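Local coordinates for imidazolonepropionase (Unidentified, PDB 2Q09), which catalyses the hydrolytic opening of the imidazolone ring of imidazolone-5-propanoate to give N-formimidoyl-L-glutamate, the third step of histidine degradation, at residues K62-G67 with F375-C380; L68-T73 with V314-N319. All coordinates share one frame; numbering follows the deposited sequence.

Interaction 1. Residues K62-G67 with F375-C380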
loop_
_atom_site.group_PDB
_atom_site.type_symbol
_atom_site.label_atom_id
_atom_site.label_comp_id
_atom_site.label_asym_id
_atom_site.label_seq_id
_atom_site.Cartn_x
_atom_site.Cartn_y
_atom_site.Cartn_z
ATOM N N LYS A 62 -24.135 -0.413 -14.462
ATOM C CA LYS A 62 -22.704 -0.727 -14.361
ATOM C C LYS A 62 -22.302 -1.008 -12.920
ATOM O O LYS A 62 -22.806 -0.399 -11.975
ATOM C CB LYS A 62 -21.820 0.425 -14.850
ATOM C CG LYS A 62 -22.144 1.017 -16.202
ATOM C CD LYS A 62 -21.659 0.185 -17.367
ATOM C CE LYS A 62 -21.469 1.085 -18.591
ATOM N NZ LYS A 62 -22.644 1.954 -18.841
ATOM N N LEU A 63 -21.354 -1.920 -12.770
ATOM C CA LEU A 63 -20.831 -2.299 -11.467
ATOM C C LEU A 63 -20.058 -1.142 -10.823
ATOM O O LEU A 63 -19.277 -0.455 -11.492
ATOM C CB LEU A 63 -19.881 -3.483 -11.642
ATOM C CG LEU A 63 -18.959 -3.832 -10.476
ATOM C CD1 LEU A 63 -19.769 -4.459 -9.338
ATOM C CD2 LEU A 63 -17.882 -4.820 -10.979
ATOM N N VAL A 64 -20.267 -0.932 -9.527
ATOM C CA VAL A 64 -19.537 0.107 -8.813
ATOM C C VAL A 64 -18.885 -0.525 -7.588
ATOM O O VAL A 64 -19.474 -1.381 -6.933
ATOM C CB VAL A 64 -20.461 1.279 -8.395
ATOM C CG1 VAL A 64 -21.585 0.777 -7.500
ATOM C CG2 VAL A 64 -19.655 2.341 -7.677
ATOM N N THR A 65 -17.661 -0.113 -7.295
ATOM C CA THR A 65 -16.923 -0.650 -6.156
ATOM C C THR A 65 -16.183 0.495 -5.473
ATOM O O THR A 65 -16.079 1.590 -6.006
ATOM C CB THR A 65 -15.831 -1.660 -6.580
ATOM O OG1 THR A 65 -14.766 -0.953 -7.227
ATOM C CG2 THR A 65 -16.391 -2.686 -7.552
ATOM N N PRO A 66 -15.657 0.250 -4.273
ATOM C CA PRO A 66 -14.910 1.299 -3.571
ATOM C C PRO A 66 -13.625 1.493 -4.386
ATOM O O PRO A 66 -13.277 0.617 -5.195
ATOM C CB PRO A 66 -14.577 0.662 -2.235
ATOM C CG PRO A 66 -15.706 -0.306 -2.012
ATOM C CD PRO A 66 -15.865 -0.918 -3.402
ATOM N N GLY A 67 -12.947 2.627 -4.217
ATOM C CA GLY A 67 -11.716 2.849 -4.955
ATOM C C GLY A 67 -10.685 1.872 -4.426
ATOM O O GLY A 67 -10.720 1.534 -3.243
ATOM N N PHE A 375 -15.102 5.911 -5.104
ATOM C CA PHE A 375 -15.635 4.716 -5.735
ATOM C C PHE A 375 -15.355 4.673 -7.225
ATOM O O PHE A 375 -14.945 5.679 -7.828
ATOM C CB PHE A 375 -17.140 4.595 -5.454
ATOM C CG PHE A 375 -17.951 5.772 -5.909
ATOM C CD1 PHE A 375 -18.419 5.859 -7.216
ATOM C CD2 PHE A 375 -18.261 6.794 -5.019
ATOM C CE1 PHE A 375 -19.200 6.940 -7.627
ATOM C CE2 PHE A 375 -19.039 7.880 -5.414
ATOM C CZ PHE A 375 -19.507 7.957 -6.722
ATOM N N LEU A 376 -15.590 3.508 -7.821
ATOM C CA LEU A 376 -15.312 3.307 -9.232
ATOM C C LEU A 376 -16.467 2.659 -9.981
ATOM O O LEU A 376 -17.111 1.745 -9.466
ATOM C CB LEU A 376 -14.092 2.394 -9.379
ATOM C CG LEU A 376 -12.888 2.667 -8.475
ATOM C CD1 LEU A 376 -11.913 1.505 -8.556
ATOM C CD2 LEU A 376 -12.221 3.984 -8.901
ATOM N N VAL A 377 -16.705 3.116 -11.205
ATOM C CA VAL A 377 -17.744 2.538 -12.048
ATOM C C VAL A 377 -16.990 1.814 -13.156
ATOM O O VAL A 377 -16.246 2.436 -13.920
ATOM C CB VAL A 377 -18.644 3.607 -12.679
ATOM C CG1 VAL A 377 -19.635 2.944 -13.635
ATOM C CG2 VAL A 377 -19.395 4.363 -11.593
ATOM N N TRP A 378 -17.173 0.499 -13.235
ATOM C CA TRP A 378 -16.471 -0.307 -14.229
ATOM C C TRP A 378 -17.318 -0.701 -15.421
ATOM O O TRP A 378 -18.544 -0.613 -15.381
ATOM C CB TRP A 378 -15.958 -1.590 -13.595
ATOM C CG TRP A 378 -15.092 -1.392 -12.399
ATOM C CD1 TRP A 378 -15.495 -1.267 -11.097
ATOM C CD2 TRP A 378 -13.664 -1.357 -12.384
ATOM N NE1 TRP A 378 -14.400 -1.163 -10.271
ATOM C CE2 TRP A 378 -13.263 -1.214 -11.036
ATOM C CE3 TRP A 378 -12.681 -1.428 -13.385
ATOM C CZ2 TRP A 378 -11.914 -1.159 -10.659
ATOM C CZ3 TRP A 378 -11.336 -1.373 -13.010
ATOM C CH2 TRP A 378 -10.969 -1.237 -11.655
ATOM N N ASN A 379 -16.664 -1.151 -16.486
ATOM C CA ASN A 379 -17.394 -1.596 -17.655
ATOM C C ASN A 379 -17.430 -3.125 -17.671
ATOM O O ASN A 379 -17.977 -3.724 -18.594
ATOM C CB ASN A 379 -16.780 -1.039 -18.948
ATOM C CG ASN A 379 -15.367 -1.526 -19.189
ATOM O OD1 ASN A 379 -14.798 -2.273 -18.389
ATOM N ND2 ASN A 379 -14.788 -1.101 -20.304
ATOM N N CYS A 380 -16.851 -3.754 -16.649
ATOM C CA CYS A 380 -16.886 -5.210 -16.583
ATOM C C CYS A 380 -18.066 -5.640 -15.711
ATOM O O CYS A 380 -18.517 -4.899 -14.836
ATOM C CB CYS A 380 -15.558 -5.787 -16.068
ATOM S SG CYS A 380 -14.921 -5.095 -14.540
HETATM O O HOH W 1 -20.162 -2.848 -15.324
#
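W378 meets T65 across two antiparallel strands, its indole NE1 lying 3.1 Å from T65 OG1 in a nearly straight bond (172°) within the ring plane. T65 OG1 sits between its own backbone N and carbonyl carbon (chi1 71°), where it accepts from the indole and donates to P66 O, while the CG2 methyl lies beside NE1 and CD1 of the ring. An alanine here would probably leave the indole N-H without its acceptor and the ring freer to shift. Around this pair the packing is tight: T65 and L376 form a hydrogen-bonded pair. L376 N donates to T65 O at 2.7 Å. T65 N donates to L376 O at 2.9 Å. On the same residue, L376 CG lies 3.7 Å from G67 CA. Next to it, V64 and V377 make a non-hydrogen-bonded pair, and V64 CG2 reaches the F375 ring at CD1, 3.8 Å away. The K62 end is looser and wetter. There one water accepts from L63 N and donates to W378 O and C380 O, and K62, partly exposed, lays its CB against V377 CG1 (3.5 Å) and W378 O before its chain bends away. Strand 375-378 is flanked by strand 395-400, strand 12-14 pairs with 63-73, and helix 385-388 packs on W378 and C380.

Interaction 2. Residues L68-T73 with V314-N319. With FE (Fe (III) ion), chain B; DI6 (3-[(4S)-2,5-dioxoimidazolidin-4-yl]propanoic acid), chain C.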
loop_
_atom_site.group_PDB
_atom_site.type_symbol
_atom_site.label_atom_id
_atom_site.label_comp_id
_atom_site.label_asym_id
_atom_site.label_seq_id
_atom_site.Cartn_x
_atom_site.Cartn_y
_atom_site.Cartn_z
ATOM N N LEU A 68 -9.762 1.421 -5.265
ATOM C CA LEU A 68 -8.761 0.466 -4.802
ATOM C C LEU A 68 -7.687 1.173 -3.978
ATOM O O LEU A 68 -7.427 2.370 -4.153
ATOM C CB LEU A 68 -8.132 -0.272 -5.987
ATOM C CG LEU A 68 -9.117 -0.905 -6.982
ATOM C CD1 LEU A 68 -8.336 -1.719 -8.004
ATOM C CD2 LEU A 68 -10.138 -1.783 -6.255
ATOM N N ILE A 69 -7.082 0.418 -3.068
ATOM C CA ILE A 69 -6.049 0.944 -2.192
ATOM C C ILE A 69 -4.788 0.078 -2.232
ATOM O O ILE A 69 -4.870 -1.132 -2.009
ATOM C CB ILE A 69 -6.588 0.994 -0.744
ATOM C CG1 ILE A 69 -7.878 1.825 -0.713
ATOM C CG2 ILE A 69 -5.549 1.578 0.208
ATOM C CD1 ILE A 69 -8.597 1.805 0.626
ATOM N N ASP A 70 -3.643 0.707 -2.502
ATOM C CA ASP A 70 -2.337 0.026 -2.555
ATOM C C ASP A 70 -1.605 0.529 -1.310
ATOM O O ASP A 70 -1.012 1.610 -1.317
ATOM C CB ASP A 70 -1.584 0.441 -3.828
ATOM C CG ASP A 70 -0.499 -0.544 -4.220
ATOM O OD1 ASP A 70 0.130 -0.311 -5.272
ATOM O OD2 ASP A 70 -0.279 -1.539 -3.495
ATOM N N CYS A 71 -1.647 -0.263 -0.245
ATOM C CA CYS A 71 -1.085 0.135 1.041
ATOM C C CYS A 71 0.393 -0.098 1.327
ATOM O O CYS A 71 0.820 0.078 2.469
ATOM C CB CYS A 71 -1.909 -0.511 2.164
ATOM S SG CYS A 71 -1.815 -2.352 2.232
ATOM N N HIS A 72 1.173 -0.469 0.318
ATOM C CA HIS A 72 2.591 -0.715 0.535
ATOM C C HIS A 72 3.408 -0.513 -0.733
ATOM O O HIS A 72 3.535 -1.428 -1.546
ATOM C CB HIS A 72 2.783 -2.142 1.062
ATOM C CG HIS A 72 4.209 -2.504 1.357
ATOM N ND1 HIS A 72 4.600 -3.053 2.558
ATOM C CD2 HIS A 72 5.327 -2.432 0.597
ATOM C CE1 HIS A 72 5.897 -3.304 2.527
ATOM N NE2 HIS A 72 6.362 -2.937 1.347
ATOM N N THR A 73 3.939 0.692 -0.927
ATOM C CA THR A 73 4.774 0.927 -2.099
ATOM C C THR A 73 6.009 1.759 -1.796
ATOM O O THR A 73 6.071 2.455 -0.780
ATOM C CB THR A 73 4.013 1.627 -3.258
ATOM O OG1 THR A 73 4.103 3.051 -3.115
ATOM C CG2 THR A 73 2.543 1.220 -3.266
ATOM N N VAL A 314 -3.526 -6.981 0.300
ATOM C CA VAL A 314 -2.665 -7.344 -0.820
ATOM C C VAL A 314 -2.145 -6.033 -1.403
ATOM O O VAL A 314 -2.925 -5.093 -1.600
ATOM C CB VAL A 314 -3.438 -8.104 -1.917
ATOM C CG1 VAL A 314 -2.549 -8.274 -3.148
ATOM C CG2 VAL A 314 -3.872 -9.476 -1.403
ATOM N N SER A 315 -0.842 -5.965 -1.675
ATOM C CA SER A 315 -0.251 -4.746 -2.215
ATOM C C SER A 315 0.829 -5.058 -3.252
ATOM O O SER A 315 1.367 -6.160 -3.275
ATOM C CB SER A 315 0.340 -3.909 -1.075
ATOM O OG SER A 315 0.838 -2.671 -1.569
ATOM N N SER A 316 1.151 -4.072 -4.085
ATOM C CA SER A 316 2.141 -4.224 -5.152
ATOM C C SER A 316 3.608 -4.175 -4.716
ATOM O O SER A 316 4.484 -4.724 -5.399
ATOM C CB SER A 316 1.920 -3.139 -6.209
ATOM O OG SER A 316 2.195 -1.852 -5.660
ATOM N N ASP A 317 3.869 -3.525 -3.585
ATOM C CA ASP A 317 5.234 -3.375 -3.076
ATOM C C ASP A 317 6.137 -2.777 -4.155
ATOM O O ASP A 317 7.329 -3.072 -4.206
ATOM C CB ASP A 317 5.804 -4.724 -2.605
ATOM C CG ASP A 317 7.148 -4.580 -1.894
ATOM O OD1 ASP A 317 7.349 -3.540 -1.227
ATOM O OD2 ASP A 317 7.991 -5.506 -1.980
ATOM N N ILE A 318 5.568 -1.933 -5.012
ATOM C CA ILE A 318 6.346 -1.306 -6.091
ATOM C C ILE A 318 7.689 -0.793 -5.584
ATOM O O ILE A 318 7.732 0.075 -4.714
ATOM C CB ILE A 318 5.615 -0.097 -6.716
ATOM C CG1 ILE A 318 4.314 -0.542 -7.376
ATOM C CG2 ILE A 318 6.529 0.590 -7.757
ATOM C CD1 ILE A 318 3.466 0.624 -7.880
ATOM N N ASN A 319 8.778 -1.325 -6.127
ATOM C CA ASN A 319 10.106 -0.888 -5.724
ATOM C C ASN A 319 11.102 -1.364 -6.774
ATOM O O ASN A 319 10.939 -2.444 -7.371
ATOM C CB ASN A 319 10.446 -1.409 -4.320
ATOM C CG ASN A 319 10.910 -2.842 -4.319
ATOM O OD1 ASN A 319 12.031 -3.152 -4.747
ATOM N ND2 ASN A 319 10.050 -3.734 -3.835
HETATM FE FE FE B . 8.445 -2.934 0.698
HETATM N N1 DI6 C . 12.247 -5.800 1.265
HETATM C C2 DI6 C . 12.153 -5.771 -0.082
HETATM O O2 DI6 C . 11.894 -6.703 -0.821
HETATM C C3 DI6 C . 12.427 -4.303 -0.493
HETATM N N4 DI6 C . 12.675 -3.655 0.814
HETATM C C5 DI6 C . 12.544 -4.595 1.770
HETATM O O5 DI6 C . 12.673 -4.372 2.965
HETATM C C6 DI6 C . 13.629 -4.214 -1.422
HETATM C C7 DI6 C . 13.939 -2.779 -1.855
HETATM C C8 DI6 C . 15.140 -2.634 -2.801
HETATM O O9 DI6 C . 15.249 -1.562 -3.429
HETATM O O10 DI6 C . 15.973 -3.568 -2.928
HETATM O O HOH W 2 -3.216 -2.594 -0.717
HETATM O O HOH W 3 9.603 -4.964 -0.006
#
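D70 is a buried carboxylate gripped by two successive serines: S315 OG donates to D70 OD2 over a very short 2.5 Å, and S316 OG donates to D70 OD1 at 2.6 Å. The backbone S316 N adds a nearly straight bond to OD2 (3.0 Å, 171°), so three donors hold the group and fix its rotation. S316 OG meets the syn lone pair of D70 OD1, and S316 N that of D70 OD2. With CG anti to the backbone N (chi1 -159°), D70 extends from its strand to meet these donors, which would probably stabilise its negative charge. S315 OG also lies beside H72 CB. Back toward I69 and V314 a water bridges the segments, donating to I69 O and V314 O and accepting from C71 N.

Further along, H72 and D317 run side by side and point the same way, their ring and carboxylate planes 80° apart. Both reach the iron: H72 NE2 binds it at 2.2 Å and D317 OD1 at 2.3 Å, and the 2.8 Å between these two atoms reflects the shared metal. H74 and H242 supply the other protein ligands, and D264 accepts a hydrogen bond from H72 ND1, orienting the ring. A water bound to the iron at 2.4 Å donates to D317 OD2, the oxygen turned away from the metal. N319, whose ND2 bonds to D317 O, brings OD1 to 3.5 Å from C7 of the inhibitor. Two histidines at the end of the first barrel strand, H242 from strand 238-243 and an aspartate just after the last barrel strand, 312-314, together form the mononuclear metal site of the amidohydrolase TIM barrel.

Interactions 1 and 2 share one strand, 63-73, and divide it by length: its first part pairs with 375-378, and its last part brings H72 to the iron beside D317. Their centres lie about 20 Å apart, but the contacts meet where L376 CD1 packs 3.9 Å from L68 N. Interaction 1, itself about 20 Å from the centre of the chain, lies far from the iron and the inhibitor; interaction 2 is about 3 Å from that centre and holds two metal ligands and N319 of the inhibitor pocket. The residues of interaction 2 fall between the two halves of interaction 1 in the sequence, and strand 63-73 runs from the outlying antiparallel pairing to the barrel's metal-binding end.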